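Local coordinates for protein endo-beta-1,4-glucanase (cellulase B) (Bacillus halodurans, PDB 4V2X) that hydrolyses beta-glucans such as xyloglucan and mixed-linkage beta-1,3-1,4-glucans, joining a family 5 catalytic module to Ig-like and CBM46 modules, at residues T91-L94 with I95-A99; D133-V136 with Q137-L140; Q374-F377 with D378-A382; D57-S60 with Y61-M65; D326-T329 with G330-Q333. All blocks are in the same frame, centred on the assembly; numbering follows the deposited sequence.

In the fold
All five contacts are local and are arranged around the (beta/alpha)8 barrel of the catalytic module. Interactions 1 and 2 lie on neighbouring helices, 92-100 and 126-141, with centres about 10 Å apart; they are the only two that touch, Trp-138 CZ3 lying 3.4 Å from Arg-92 N. Interaction 3 is on helix 374-385, the Asp-378 side chain about 11 Å from a bound calcium ion; the other four lie away from the known metal sites. Interaction 4 forms the short helix preceding the first barrel strand. Interaction 5, its nearest atoms about 6 Å from interaction 3, lies in the loop following strand 315-320; such loops surround the active site in these barrels.

Interaction 1 (T91-L94 with I95-A99); sequences TREL and IEQIA
Arg-92 and Glu-96, one turn apart on helix 92-100, form a salt bridge in which NH1 of Arg-92 lies 2.9 Å from OE2 of Glu-96. The carboxylate oxygen sits near the guanidinium plane, at its edge, and is met on its anti side. The two side chains cross at about a right angle; the bridge uses one carboxylate oxygen, OE2, and the planes are 50° apart. Arg-92 is shared: NH2 also pairs with Glu-141 and NH1 with Glu-142. A leucine in place of Glu-96 would probably leave Arg-92 NH1 without its partner on this helix, although Glu-141 and Glu-142 could still hold the guanidinium.

The other polar pair is weaker. Glu-93 and Gln-97 run side by side with carboxylate and amide nearly coplanar, yet Gln-97 NE2 is 3.4 Å from Glu-93 OE2, a weak bond. Gln-97 bends at chi2 (-87°), which turns its amide alongside the glutamate.

Backbone bonds carry the helix itself: Gln-97 N reaches Glu-93 O at 2.8 Å. Thr-91 is the N-cap, its OG1 accepting from Leu-94 N at 3.1 Å and also bonding Tyr-369 OH.

Apolar packing is light, with Leu-94 CD1 4.3 Å from Ile-98 CG1. Both side chains rest on Phe-364 of strand 364-365, while Ile-95 packs against Val-135 and Ala-139 of helix 126-141.

Interaction 2 (D133-V136 with Q137-L140); sequences DQVV and QWAL
One turn of barrel helix 126-141 is covered by a stack of Gln-134 on Trp-138, an i to i+4 pair whose amide and indole planes are only 12° apart. Gln-134 CG lies 3.7 Å from the centroid of the six-membered ring and 19° off its normal, a CH-pi contact over the face. Further along, NE2 of Gln-134 stands 3.1 Å from Trp-138 NE1; both are donors, so the approach is stacking and not a hydrogen bond. A bend at chi2 (63°) folds the glutamine back over the ring.

The amide nitrogen has its acceptor in a water molecule. Gln-134 NE2 donates to it at 2.8 Å, and the same water donates to Gln-137 OE1 at 3.1 Å, bridging the two glutamine side chains, three residues apart on the helix. At its other end the Gln-137 amide bonds through NE2 to Tyr-186 OH, and Asp-133 OD2 is bonded to His-182.

The helix is the crossover of a beta-alpha-beta unit, linking strands 105-108 and 145-149, and its apolar side meets them: Val-136 lies on Ile-108 and Ile-148, and Ala-139 on Ile-106 and Val-146. Within the helix, Val-136 and Leu-140 point the same way, with Val-136 CG1 3.9 Å from Leu-140 CD1. Val-135 CG2 approaches Trp-138 CE3 at 4.2 Å. The backbone bond from Leu-140 N to Val-136 O measures 2.9 Å.

Interaction 3 (Q374-F377 with D378-A382); sequences QELF and DMMRA
Phe-377 and Arg-381 cross at a slant, and the arginine meets the ring with its aliphatic part: CB stands 4.0 Å above the plane of the Phe-377 ring, offset toward the rim, and Arg-381 CD is 4.0 Å from Phe-377 CE2. The guanidinium is turned obliquely to the ring plane, and the extended chain carries it beyond the phenyl group, so there is no stacked cation-pi pair. Met-380 comes at about a right angle to the phenylalanine. Its methyl CE is 4.2 Å from Phe-377 CD1 and 4.4 Å from Leu-376 CG, placed there by the bend at chi3 (-61°).

Helix 374-385 comes after the last barrel strand, 354-357, and the short strands 364-365 and 370-371, and packs on helix 334-350, where Phe-341 receives both Leu-376 and Met-380. Phe-377 faces a different neighbour, its ring stacked with that of Trp-371.

Beside the phenyl ring, Gln-374 and Asp-378 approach with amide and carboxylate planes oblique to each other. Gln-374 NE2 donates to Asp-378 OD1 at 2.9 Å in a nearly straight bond (167°). The acceptor lies in the amide plane of the glutamine, while the donor comes from above the carboxylate plane, 40° out of it. With a leucine at Asp-378, the Gln-374 amide would probably lose this acceptor and be freer to turn. Beneath the side-chain pair, Asp-378 N is bonded to Gln-374 O at 2.8 Å, and one turn on Arg-381 N reaches Phe-377 O at 2.8 Å.

Interaction 4 (D57-S60 with Y61-M65); sequences DIQS and YVRDM
Tyr-61 N donates to Asp-57 O at 3.0 Å, the first backbone bond of the short helix 58-64, which precedes the first strand of the barrel. Asp-57 is the N-cap: its OD1 takes the Ser-60 N-H at 3.1 Å in an almost straight bond (175°), met from above the carboxylate plane. The next amides are satisfied in turn, Val-62 N by Ile-58 O, Arg-63 N by Gln-59 O at 3.0 Å, and Asp-64 N by Ser-60 O.

The polar ends of the second half have partners in other parts of the chain. Arg-63 NE makes a salt bridge with Asp-352, Tyr-61 OH bonds Thr-188 O, and Asp-64 OD2 bonds Tyr-145 OH. The apolar side lies across the barrel end, with Val-62 on Ile-268 and Val-316, and Tyr-61 on Met-191. A water stands between Ser-60 OG and Arg-63 NH1, but both of its bonds are weak.

Arg-63, with CG beside its own backbone N (chi1 -76°) and its chain extended to NE, is laid along Gln-59, amide and guanidinium planes 36° apart. Gln-59 CB rests over one face of that guanidinium, 3.8 Å above its plane, with CB to Arg-63 NH2 at 4.0 Å.

Interaction 5 (D326-T329 with G330-Q333); sequences DKHT and GVIQ
His-328 makes both polar bonds that bridge this turn, and both are weak. Gly-330 N donates to the ring atom His-328 ND1 at 3.1 Å, with a strongly bent angle of 126°. Val-331 N reaches His-328 O in a straighter bond (168°), though a long one at 3.4 Å. The imidazole can address the amide because its CG sits between the backbone N and the carbonyl carbon (chi1 58°), folding the ring back over the chain. Gly-330 also matters sterically: a CB at that position would come within about 2.9 Å of His-328 ND1, a clash.

Residues 328-331 thus form a beta turn, with Thr-329 and Gly-330 near type I backbone angles. It lies in the loop between strand 315-320 and helix 334-350, and Gln-333 is the N-cap of that helix, its OE1 accepting from Glu-336 N.

Packing follows from the same fold. Val-331 CG1 lies over one face of the histidine ring, 3.7 Å from its centroid, a CH-pi contact; His-328 NE2 is the ring atom nearest this methyl, at 3.5 Å. The methyl also meets Lys-327 CB at 4.1 Å. The lysine runs on to Glu-529, with which NZ forms a salt bridge, and NZ also bonds the carbonyls of Phe-530 and Val-281. Glu-529 and Phe-530 belong to the C-terminal CBM46 module, and the Val-331 side chain packs on Phe-530 too.

Interaction 1 (T91-L94 with I95-A99)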
loop_
_atom_site.group_PDB
_atom_site.type_symbol
_atom_site.label_atom_id
_atom_site.label_comp_id
_atom_site.label_asym_id
_atom_site.label_seq_id
_atom_site.Cartn_x
_atom_site.Cartn_y
_atom_site.Cartn_z
ATOM N N THR A 91 16.546 -30.669 -25.431
ATOM C CA THR A 91 17.854 -31.284 -25.669
ATOM C C THR A 91 18.963 -30.332 -25.240
ATOM O O THR A 91 18.774 -29.111 -25.214
ATOM C CB THR A 91 18.057 -31.615 -27.155
ATOM O OG1 THR A 91 18.033 -30.404 -27.919
ATOM C CG2 THR A 91 16.965 -32.556 -27.650
ATOM N N ARG A 92 20.136 -30.881 -24.928
ATOM C CA ARG A 92 21.290 -30.038 -24.657
ATOM C C ARG A 92 21.607 -29.180 -25.883
ATOM O O ARG A 92 22.025 -28.030 -25.756
ATOM C CB ARG A 92 22.520 -30.868 -24.267
ATOM C CG ARG A 92 23.615 -30.003 -23.671
ATOM C CD ARG A 92 24.870 -30.772 -23.295
ATOM N NE ARG A 92 25.628 -30.036 -22.283
ATOM C CZ ARG A 92 26.312 -28.913 -22.501
ATOM N NH1 ARG A 92 26.370 -28.362 -23.712
ATOM N NH2 ARG A 92 26.951 -28.331 -21.491
ATOM N N GLU A 93 21.405 -29.754 -27.065
ATOM C CA GLU A 93 21.717 -29.070 -28.308
ATOM C C GLU A 93 20.907 -27.780 -28.461
ATOM O O GLU A 93 21.434 -26.779 -28.930
ATOM C CB GLU A 93 21.493 -30.002 -29.502
ATOM C CG GLU A 93 21.879 -29.393 -30.837
ATOM C CD GLU A 93 22.088 -30.428 -31.931
ATOM O OE1 GLU A 93 21.775 -31.619 -31.717
ATOM O OE2 GLU A 93 22.568 -30.035 -33.012
ATOM N N LEU A 94 19.642 -27.793 -28.056
ATOM C CA LEU A 94 18.820 -26.567 -28.131
ATOM C C LEU A 94 19.460 -25.414 -27.366
ATOM O O LEU A 94 19.546 -24.284 -27.858
ATOM C CB LEU A 94 17.420 -26.827 -27.574
ATOM C CG LEU A 94 16.490 -25.609 -27.508
ATOM C CD1 LEU A 94 16.271 -25.013 -28.895
ATOM C CD2 LEU A 94 15.181 -26.014 -26.863
ATOM N N ILE A 95 19.885 -25.707 -26.144
ATOM C CA ILE A 95 20.514 -24.716 -25.283
ATOM C C ILE A 95 21.848 -24.240 -25.884
ATOM O O ILE A 95 22.128 -23.044 -25.904
ATOM C CB ILE A 95 20.724 -25.266 -23.851
ATOM C CG1 ILE A 95 19.411 -25.801 -23.254
ATOM C CG2 ILE A 95 21.319 -24.195 -22.948
ATOM C CD1 ILE A 95 18.247 -24.826 -23.247
ATOM N N GLU A 96 22.656 -25.179 -26.375
ATOM C CA GLU A 96 23.902 -24.847 -27.078
ATOM C C GLU A 96 23.636 -23.909 -28.248
ATOM O O GLU A 96 24.340 -22.918 -28.425
ATOM C CB GLU A 96 24.577 -26.112 -27.619
ATOM C CG GLU A 96 25.105 -27.063 -26.558
ATOM C CD GLU A 96 25.505 -28.420 -27.123
ATOM O OE1 GLU A 96 25.647 -28.557 -28.353
ATOM O OE2 GLU A 96 25.683 -29.361 -26.327
ATOM N N GLN A 97 22.623 -24.239 -29.042
ATOM C CA GLN A 97 22.320 -23.499 -30.265
ATOM C C GLN A 97 21.840 -22.082 -29.952
ATOM O O GLN A 97 22.236 -21.125 -30.619
ATOM C CB GLN A 97 21.273 -24.244 -31.095
ATOM C CG GLN A 97 21.742 -25.590 -31.639
ATOM C CD GLN A 97 22.465 -25.493 -32.964
ATOM O OE1 GLN A 97 22.724 -24.406 -33.467
ATOM N NE2 GLN A 97 22.805 -26.643 -33.534
ATOM N N ILE A 98 20.995 -21.947 -28.935
ATOM C CA ILE A 98 20.526 -20.631 -28.508
ATOM C C ILE A 98 21.694 -19.775 -28.026
ATOM O O ILE A 98 21.779 -18.591 -28.340
ATOM C CB ILE A 98 19.408 -20.757 -27.438
ATOM C CG1 ILE A 98 18.086 -21.176 -28.109
ATOM C CG2 ILE A 98 19.224 -19.461 -26.649
ATOM C CD1 ILE A 98 17.555 -20.203 -29.154
ATOM N N ALA A 99 22.607 -20.381 -27.276
ATOM C CA ALA A 99 23.789 -19.674 -26.814
ATOM C C ALA A 99 24.648 -19.232 -27.999
ATOM O O ALA A 99 25.164 -18.114 -28.012
ATOM C CB ALA A 99 24.590 -20.551 -25.862
#

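Interaction 2 (D133-V136 with Q137-L140)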
loop_
_atom_site.group_PDB
_atom_site.type_symbol
_atom_site.label_atom_id
_atom_site.label_comp_id
_atom_site.label_asym_id
_atom_site.label_seq_id
_atom_site.Cartn_x
_atom_site.Cartn_y
_atom_site.Cartn_z
ATOM N N ASP A 133 15.915 -29.058 -13.552
ATOM C CA ASP A 133 17.280 -28.915 -13.077
ATOM C C ASP A 133 18.323 -29.180 -14.175
ATOM O O ASP A 133 19.292 -28.433 -14.324
ATOM C CB ASP A 133 17.484 -29.894 -11.920
ATOM C CG ASP A 133 18.852 -29.817 -11.337
ATOM O OD1 ASP A 133 19.761 -30.484 -11.867
ATOM O OD2 ASP A 133 19.011 -29.108 -10.330
ATOM N N GLN A 134 18.128 -30.254 -14.933
ATOM C CA GLN A 134 19.062 -30.606 -15.999
ATOM C C GLN A 134 19.190 -29.469 -17.006
ATOM O O GLN A 134 20.286 -29.135 -17.455
ATOM C CB GLN A 134 18.605 -31.886 -16.690
ATOM C CG GLN A 134 19.473 -32.342 -17.857
ATOM C CD GLN A 134 20.891 -32.695 -17.457
ATOM O OE1 GLN A 134 21.215 -33.869 -17.254
ATOM N NE2 GLN A 134 21.749 -31.687 -17.345
ATOM N N VAL A 135 18.066 -28.855 -17.340
ATOM C CA VAL A 135 18.080 -27.752 -18.299
ATOM C C VAL A 135 18.754 -26.510 -17.701
ATOM O O VAL A 135 19.535 -25.838 -18.374
ATOM C CB VAL A 135 16.669 -27.447 -18.820
ATOM C CG1 VAL A 135 16.719 -26.303 -19.813
ATOM C CG2 VAL A 135 16.071 -28.690 -19.476
ATOM N N VAL A 136 18.487 -26.225 -16.431
ATOM C CA VAL A 136 19.176 -25.144 -15.730
ATOM C C VAL A 136 20.690 -25.358 -15.794
ATOM O O VAL A 136 21.432 -24.431 -16.131
ATOM C CB VAL A 136 18.705 -25.012 -14.262
ATOM C CG1 VAL A 136 19.615 -24.072 -13.474
ATOM C CG2 VAL A 136 17.263 -24.518 -14.211
ATOM N N GLN A 137 21.132 -26.578 -15.492
ATOM C CA GLN A 137 22.563 -26.912 -15.522
ATOM C C GLN A 137 23.173 -26.739 -16.906
ATOM O O GLN A 137 24.268 -26.196 -17.034
ATOM C CB GLN A 137 22.808 -28.341 -15.028
ATOM C CG GLN A 137 22.544 -28.528 -13.546
ATOM C CD GLN A 137 22.849 -29.937 -13.073
ATOM O OE1 GLN A 137 23.698 -30.622 -13.635
ATOM N NE2 GLN A 137 22.166 -30.368 -12.024
ATOM N N TRP A 138 22.479 -27.210 -17.937
ATOM C CA TRP A 138 22.970 -27.056 -19.309
ATOM C C TRP A 138 23.168 -25.586 -19.668
ATOM O O TRP A 138 24.175 -25.211 -20.266
ATOM C CB TRP A 138 22.008 -27.677 -20.318
ATOM C CG TRP A 138 22.032 -29.173 -20.386
ATOM C CD1 TRP A 138 23.067 -30.006 -20.043
ATOM C CD2 TRP A 138 20.985 -30.019 -20.874
ATOM N NE1 TRP A 138 22.719 -31.314 -20.278
ATOM C CE2 TRP A 138 21.446 -31.350 -20.782
ATOM C CE3 TRP A 138 19.698 -29.784 -21.373
ATOM C CZ2 TRP A 138 20.664 -32.439 -21.171
ATOM C CZ3 TRP A 138 18.923 -30.869 -21.758
ATOM C CH2 TRP A 138 19.411 -32.181 -21.650
ATOM N N ALA A 139 22.183 -24.766 -19.322
ATOM C CA ALA A 139 22.268 -23.332 -19.564
ATOM C C ALA A 139 23.449 -22.708 -18.823
ATOM O O ALA A 139 24.204 -21.917 -19.395
ATOM C CB ALA A 139 20.971 -22.662 -19.142
ATOM N N LEU A 140 23.611 -23.063 -17.552
ATOM C CA LEU A 140 24.727 -22.536 -16.763
ATOM C C LEU A 140 26.066 -23.007 -17.348
ATOM O O LEU A 140 27.026 -22.239 -17.392
ATOM C CB LEU A 140 24.607 -22.922 -15.286
ATOM C CG LEU A 140 23.459 -22.300 -14.484
ATOM C CD1 LEU A 140 23.314 -22.979 -13.130
ATOM C CD2 LEU A 140 23.657 -20.801 -14.310
HETATM O O HOH W 1 24.408 -31.545 -16.489
#

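Interaction 3 (Q374-F377 with D378-A382)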
loop_
_atom_site.group_PDB
_atom_site.type_symbol
_atom_site.label_atom_id
_atom_site.label_comp_id
_atom_site.label_asym_id
_atom_site.label_seq_id
_atom_site.Cartn_x
_atom_site.Cartn_y
_atom_site.Cartn_z
ATOM N N GLN A 374 14.290 -16.018 -40.755
ATOM C CA GLN A 374 15.659 -15.516 -40.667
ATOM C C GLN A 374 15.692 -13.996 -40.731
ATOM O O GLN A 374 16.549 -13.374 -40.119
ATOM C CB GLN A 374 16.524 -16.084 -41.786
ATOM C CG GLN A 374 18.012 -15.819 -41.594
ATOM C CD GLN A 374 18.572 -16.505 -40.365
ATOM O OE1 GLN A 374 18.309 -17.681 -40.131
ATOM N NE2 GLN A 374 19.355 -15.780 -39.577
ATOM N N GLU A 375 14.768 -13.404 -41.485
ATOM C CA GLU A 375 14.693 -11.952 -41.607
ATOM C C GLU A 375 14.405 -11.314 -40.247
ATOM O O GLU A 375 15.025 -10.318 -39.867
ATOM C CB GLU A 375 13.620 -11.579 -42.621
ATOM C CG GLU A 375 13.691 -10.162 -43.145
ATOM C CD GLU A 375 12.634 -9.887 -44.197
ATOM O OE1 GLU A 375 11.573 -10.535 -44.148
ATOM O OE2 GLU A 375 12.864 -9.005 -45.061
ATOM N N LEU A 376 13.486 -11.905 -39.495
ATOM C CA LEU A 376 13.179 -11.395 -38.166
ATOM C C LEU A 376 14.384 -11.535 -37.252
ATOM O O LEU A 376 14.729 -10.590 -36.532
ATOM C CB LEU A 376 11.973 -12.113 -37.561
ATOM C CG LEU A 376 11.598 -11.682 -36.140
ATOM C CD1 LEU A 376 11.227 -10.202 -36.096
ATOM C CD2 LEU A 376 10.462 -12.559 -35.632
ATOM N N PHE A 377 15.019 -12.706 -37.251
ATOM C CA PHE A 377 16.186 -12.879 -36.409
ATOM C C PHE A 377 17.300 -11.906 -36.776
ATOM O O PHE A 377 17.904 -11.303 -35.891
ATOM C CB PHE A 377 16.745 -14.294 -36.417
ATOM C CG PHE A 377 17.947 -14.428 -35.543
ATOM C CD1 PHE A 377 17.809 -14.363 -34.159
ATOM C CD2 PHE A 377 19.222 -14.512 -36.083
ATOM C CE1 PHE A 377 18.914 -14.422 -33.337
ATOM C CE2 PHE A 377 20.332 -14.577 -35.262
ATOM C CZ PHE A 377 20.179 -14.535 -33.888
ATOM N N ASP A 378 17.575 -11.760 -38.073
ATOM C CA ASP A 378 18.620 -10.851 -38.532
ATOM C C ASP A 378 18.358 -9.426 -38.043
ATOM O O ASP A 378 19.289 -8.722 -37.670
ATOM C CB ASP A 378 18.739 -10.862 -40.061
ATOM C CG ASP A 378 19.407 -12.129 -40.597
ATOM O OD1 ASP A 378 19.909 -12.954 -39.807
ATOM O OD2 ASP A 378 19.431 -12.284 -41.829
ATOM N N MET A 379 17.094 -9.023 -38.024
ATOM C CA MET A 379 16.732 -7.691 -37.557
ATOM C C MET A 379 16.968 -7.589 -36.055
ATOM O O MET A 379 17.517 -6.597 -35.582
ATOM C CB MET A 379 15.283 -7.361 -37.898
ATOM C CG MET A 379 14.848 -5.969 -37.450
ATOM S SD MET A 379 15.871 -4.635 -38.115
ATOM C CE MET A 379 14.954 -4.229 -39.602
ATOM N N MET A 380 16.571 -8.613 -35.309
ATOM C CA MET A 380 16.796 -8.597 -33.861
ATOM C C MET A 380 18.286 -8.558 -33.544
ATOM O O MET A 380 18.722 -7.748 -32.722
ATOM C CB MET A 380 16.129 -9.788 -33.183
ATOM C CG MET A 380 14.622 -9.677 -33.162
ATOM S SD MET A 380 13.838 -10.882 -32.070
ATOM C CE MET A 380 14.351 -12.424 -32.813
ATOM N N ARG A 381 19.056 -9.429 -34.201
ATOM C CA ARG A 381 20.496 -9.508 -33.982
ATOM C C ARG A 381 21.185 -8.186 -34.316
ATOM O O ARG A 381 22.078 -7.761 -33.587
ATOM C CB ARG A 381 21.118 -10.651 -34.802
ATOM C CG ARG A 381 22.635 -10.721 -34.692
ATOM C CD ARG A 381 23.234 -11.821 -35.550
ATOM N NE ARG A 381 24.689 -11.675 -35.624
ATOM C CZ ARG A 381 25.485 -12.315 -36.481
ATOM N NH1 ARG A 381 24.985 -13.172 -37.368
ATOM N NH2 ARG A 381 26.795 -12.090 -36.453
ATOM N N ALA A 382 20.787 -7.540 -35.413
ATOM C CA ALA A 382 21.324 -6.226 -35.761
ATOM C C ALA A 382 20.977 -5.216 -34.671
ATOM O O ALA A 382 21.802 -4.390 -34.282
ATOM C CB ALA A 382 20.777 -5.757 -37.100
#

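Interaction 4 (D57-S60 with Y61-M65)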
loop_
_atom_site.group_PDB
_atom_site.type_symbol
_atom_site.label_atom_id
_atom_site.label_comp_id
_atom_site.label_asym_id
_atom_site.label_seq_id
_atom_site.Cartn_x
_atom_site.Cartn_y
_atom_site.Cartn_z
ATOM N N ASP A 57 27.184 -6.547 -8.175
ATOM C CA ASP A 57 26.738 -5.296 -8.793
ATOM C C ASP A 57 25.508 -5.627 -9.648
ATOM O O ASP A 57 25.639 -6.180 -10.740
ATOM C CB ASP A 57 27.863 -4.715 -9.648
ATOM C CG ASP A 57 27.521 -3.359 -10.248
ATOM O OD1 ASP A 57 26.386 -3.161 -10.727
ATOM O OD2 ASP A 57 28.417 -2.485 -10.275
ATOM N N ILE A 58 24.322 -5.311 -9.134
ATOM C CA ILE A 58 23.078 -5.776 -9.754
ATOM C C ILE A 58 22.855 -5.172 -11.148
ATOM O O ILE A 58 22.309 -5.838 -12.032
ATOM C CB ILE A 58 21.850 -5.546 -8.836
ATOM C CG1 ILE A 58 20.652 -6.392 -9.292
ATOM C CG2 ILE A 58 21.464 -4.074 -8.778
ATOM C CD1 ILE A 58 20.855 -7.891 -9.191
ATOM N N GLN A 59 23.289 -3.931 -11.350
ATOM C CA GLN A 59 23.170 -3.289 -12.666
ATOM C C GLN A 59 24.034 -3.992 -13.720
ATOM O O GLN A 59 23.557 -4.288 -14.815
ATOM C CB GLN A 59 23.526 -1.806 -12.581
ATOM C CG GLN A 59 22.501 -0.971 -11.828
ATOM C CD GLN A 59 22.962 0.459 -11.608
ATOM O OE1 GLN A 59 24.053 0.699 -11.082
ATOM N NE2 GLN A 59 22.138 1.418 -12.013
ATOM N N SER A 60 25.293 -4.268 -13.382
ATOM C CA SER A 60 26.194 -5.015 -14.275
ATOM C C SER A 60 25.664 -6.411 -14.585
ATOM O O SER A 60 25.755 -6.889 -15.716
ATOM C CB SER A 60 27.587 -5.144 -13.650
ATOM O OG SER A 60 28.141 -3.867 -13.400
ATOM N N TYR A 61 25.120 -7.059 -13.563
ATOM C CA TYR A 61 24.539 -8.391 -13.688
ATOM C C TYR A 61 23.450 -8.386 -14.761
ATOM O O TYR A 61 23.485 -9.178 -15.696
ATOM C CB TYR A 61 23.963 -8.793 -12.331
ATOM C CG TYR A 61 23.324 -10.159 -12.227
ATOM C CD1 TYR A 61 22.012 -10.370 -12.642
ATOM C CD2 TYR A 61 24.006 -11.228 -11.647
ATOM C CE1 TYR A 61 21.418 -11.611 -12.523
ATOM C CE2 TYR A 61 23.413 -12.469 -11.517
ATOM C CZ TYR A 61 22.115 -12.657 -11.959
ATOM O OH TYR A 61 21.508 -13.884 -11.815
ATOM N N VAL A 62 22.508 -7.459 -14.637
ATOM C CA VAL A 62 21.403 -7.371 -15.596
ATOM C C VAL A 62 21.914 -7.011 -16.997
ATOM O O VAL A 62 21.483 -7.604 -17.981
ATOM C CB VAL A 62 20.302 -6.408 -15.100
ATOM C CG1 VAL A 62 19.285 -6.120 -16.197
ATOM C CG2 VAL A 62 19.606 -7.013 -13.887
ATOM N N ARG A 63 22.856 -6.076 -17.089
ATOM C CA ARG A 63 23.461 -5.737 -18.387
ATOM C C ARG A 63 24.090 -6.946 -19.061
ATOM O O ARG A 63 23.986 -7.115 -20.277
ATOM C CB ARG A 63 24.512 -4.644 -18.229
ATOM C CG ARG A 63 23.905 -3.276 -18.022
ATOM C CD ARG A 63 24.945 -2.268 -17.581
ATOM N NE ARG A 63 24.308 -1.094 -17.000
ATOM C CZ ARG A 63 24.836 -0.331 -16.049
ATOM N NH1 ARG A 63 26.035 -0.598 -15.533
ATOM N NH2 ARG A 63 24.151 0.713 -15.603
ATOM N N ASP A 64 24.725 -7.797 -18.259
ATOM C CA ASP A 64 25.426 -8.972 -18.773
ATOM C C ASP A 64 24.460 -10.047 -19.287
ATOM O O ASP A 64 24.857 -10.938 -20.041
ATOM C CB ASP A 64 26.333 -9.551 -17.677
ATOM C CG ASP A 64 27.532 -10.298 -18.231
ATOM O OD1 ASP A 64 28.098 -9.855 -19.256
ATOM O OD2 ASP A 64 27.928 -11.315 -17.620
ATOM N N MET A 65 23.189 -9.960 -18.892
ATOM C CA MET A 65 22.155 -10.867 -19.406
ATOM C C MET A 65 21.743 -10.592 -20.859
ATOM O O MET A 65 21.135 -11.454 -21.494
ATOM C CB MET A 65 20.891 -10.789 -18.548
ATOM C CG MET A 65 21.038 -11.246 -17.111
ATOM S SD MET A 65 19.579 -10.836 -16.129
ATOM C CE MET A 65 18.323 -11.794 -16.971
HETATM O O HOH W 2 28.845 -2.369 -16.445
#

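Interaction 5 (D326-T329 with G330-Q333)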
loop_
_atom_site.group_PDB
_atom_site.type_symbol
_atom_site.label_atom_id
_atom_site.label_comp_id
_atom_site.label_asym_id
_atom_site.label_seq_id
_atom_site.Cartn_x
_atom_site.Cartn_y
_atom_site.Cartn_z
ATOM N N ASP A 326 0.384 -15.212 -30.894
ATOM C CA ASP A 326 -0.352 -16.317 -30.271
ATOM C C ASP A 326 -1.294 -16.993 -31.260
ATOM O O ASP A 326 -1.664 -18.141 -31.065
ATOM C CB ASP A 326 -1.138 -15.846 -29.038
ATOM C CG ASP A 326 -0.255 -15.633 -27.822
ATOM O OD1 ASP A 326 0.948 -15.962 -27.859
ATOM O OD2 ASP A 326 -0.775 -15.140 -26.801
ATOM N N LYS A 327 -1.696 -16.276 -32.307
ATOM C CA LYS A 327 -2.334 -16.883 -33.461
ATOM C C LYS A 327 -1.235 -17.495 -34.339
ATOM O O LYS A 327 -1.048 -18.712 -34.337
ATOM C CB LYS A 327 -3.217 -15.849 -34.195
ATOM C CG LYS A 327 -4.400 -15.372 -33.353
ATOM C CD LYS A 327 -5.171 -14.197 -33.951
ATOM C CE LYS A 327 -4.447 -12.877 -33.736
ATOM N NZ LYS A 327 -5.200 -11.722 -34.294
ATOM N N HIS A 328 -0.495 -16.657 -35.066
ATOM C CA HIS A 328 0.723 -17.078 -35.761
ATOM C C HIS A 328 1.463 -15.819 -36.205
ATOM O O HIS A 328 0.887 -14.729 -36.164
ATOM C CB HIS A 328 0.417 -17.999 -36.952
ATOM C CG HIS A 328 -0.486 -17.393 -37.977
ATOM N ND1 HIS A 328 -0.011 -16.713 -39.075
ATOM C CD2 HIS A 328 -1.835 -17.375 -38.083
ATOM C CE1 HIS A 328 -1.024 -16.306 -39.816
ATOM N NE2 HIS A 328 -2.144 -16.698 -39.238
ATOM N N THR A 329 2.727 -15.958 -36.611
ATOM C CA THR A 329 3.561 -14.793 -36.934
ATOM C C THR A 329 3.138 -14.058 -38.200
ATOM O O THR A 329 3.527 -12.917 -38.417
ATOM C CB THR A 329 5.057 -15.169 -37.082
ATOM O OG1 THR A 329 5.203 -16.227 -38.040
ATOM C CG2 THR A 329 5.629 -15.614 -35.760
ATOM N N GLY A 330 2.375 -14.733 -39.050
ATOM C CA GLY A 330 1.853 -14.146 -40.275
ATOM C C GLY A 330 0.719 -13.146 -40.142
ATOM O O GLY A 330 0.321 -12.557 -41.136
ATOM N N VAL A 331 0.186 -12.933 -38.938
ATOM C CA VAL A 331 -0.915 -11.959 -38.779
ATOM C C VAL A 331 -0.460 -10.491 -38.808
ATOM O O VAL A 331 -1.299 -9.586 -38.918
ATOM C CB VAL A 331 -1.755 -12.219 -37.508
ATOM C CG1 VAL A 331 -2.271 -13.654 -37.490
ATOM C CG2 VAL A 331 -0.964 -11.921 -36.250
ATOM N N ILE A 332 0.850 -10.269 -38.718
ATOM C CA ILE A 332 1.455 -8.938 -38.781
ATOM C C ILE A 332 2.242 -8.847 -40.090
ATOM O O ILE A 332 3.058 -9.720 -40.396
ATOM C CB ILE A 332 2.427 -8.696 -37.603
ATOM C CG1 ILE A 332 1.782 -9.044 -36.249
ATOM C CG2 ILE A 332 2.939 -7.263 -37.613
ATOM C CD1 ILE A 332 0.566 -8.212 -35.905
ATOM N N GLN A 333 2.000 -7.791 -40.859
ATOM C CA GLN A 333 2.682 -7.628 -42.143
ATOM C C GLN A 333 4.188 -7.619 -41.888
ATOM O O GLN A 333 4.663 -6.986 -40.940
ATOM C CB GLN A 333 2.229 -6.343 -42.836
ATOM C CG GLN A 333 2.496 -6.323 -44.328
ATOM C CD GLN A 333 3.938 -6.019 -44.689
ATOM O OE1 GLN A 333 4.647 -5.327 -43.956
ATOM N NE2 GLN A 333 4.367 -6.508 -45.848
#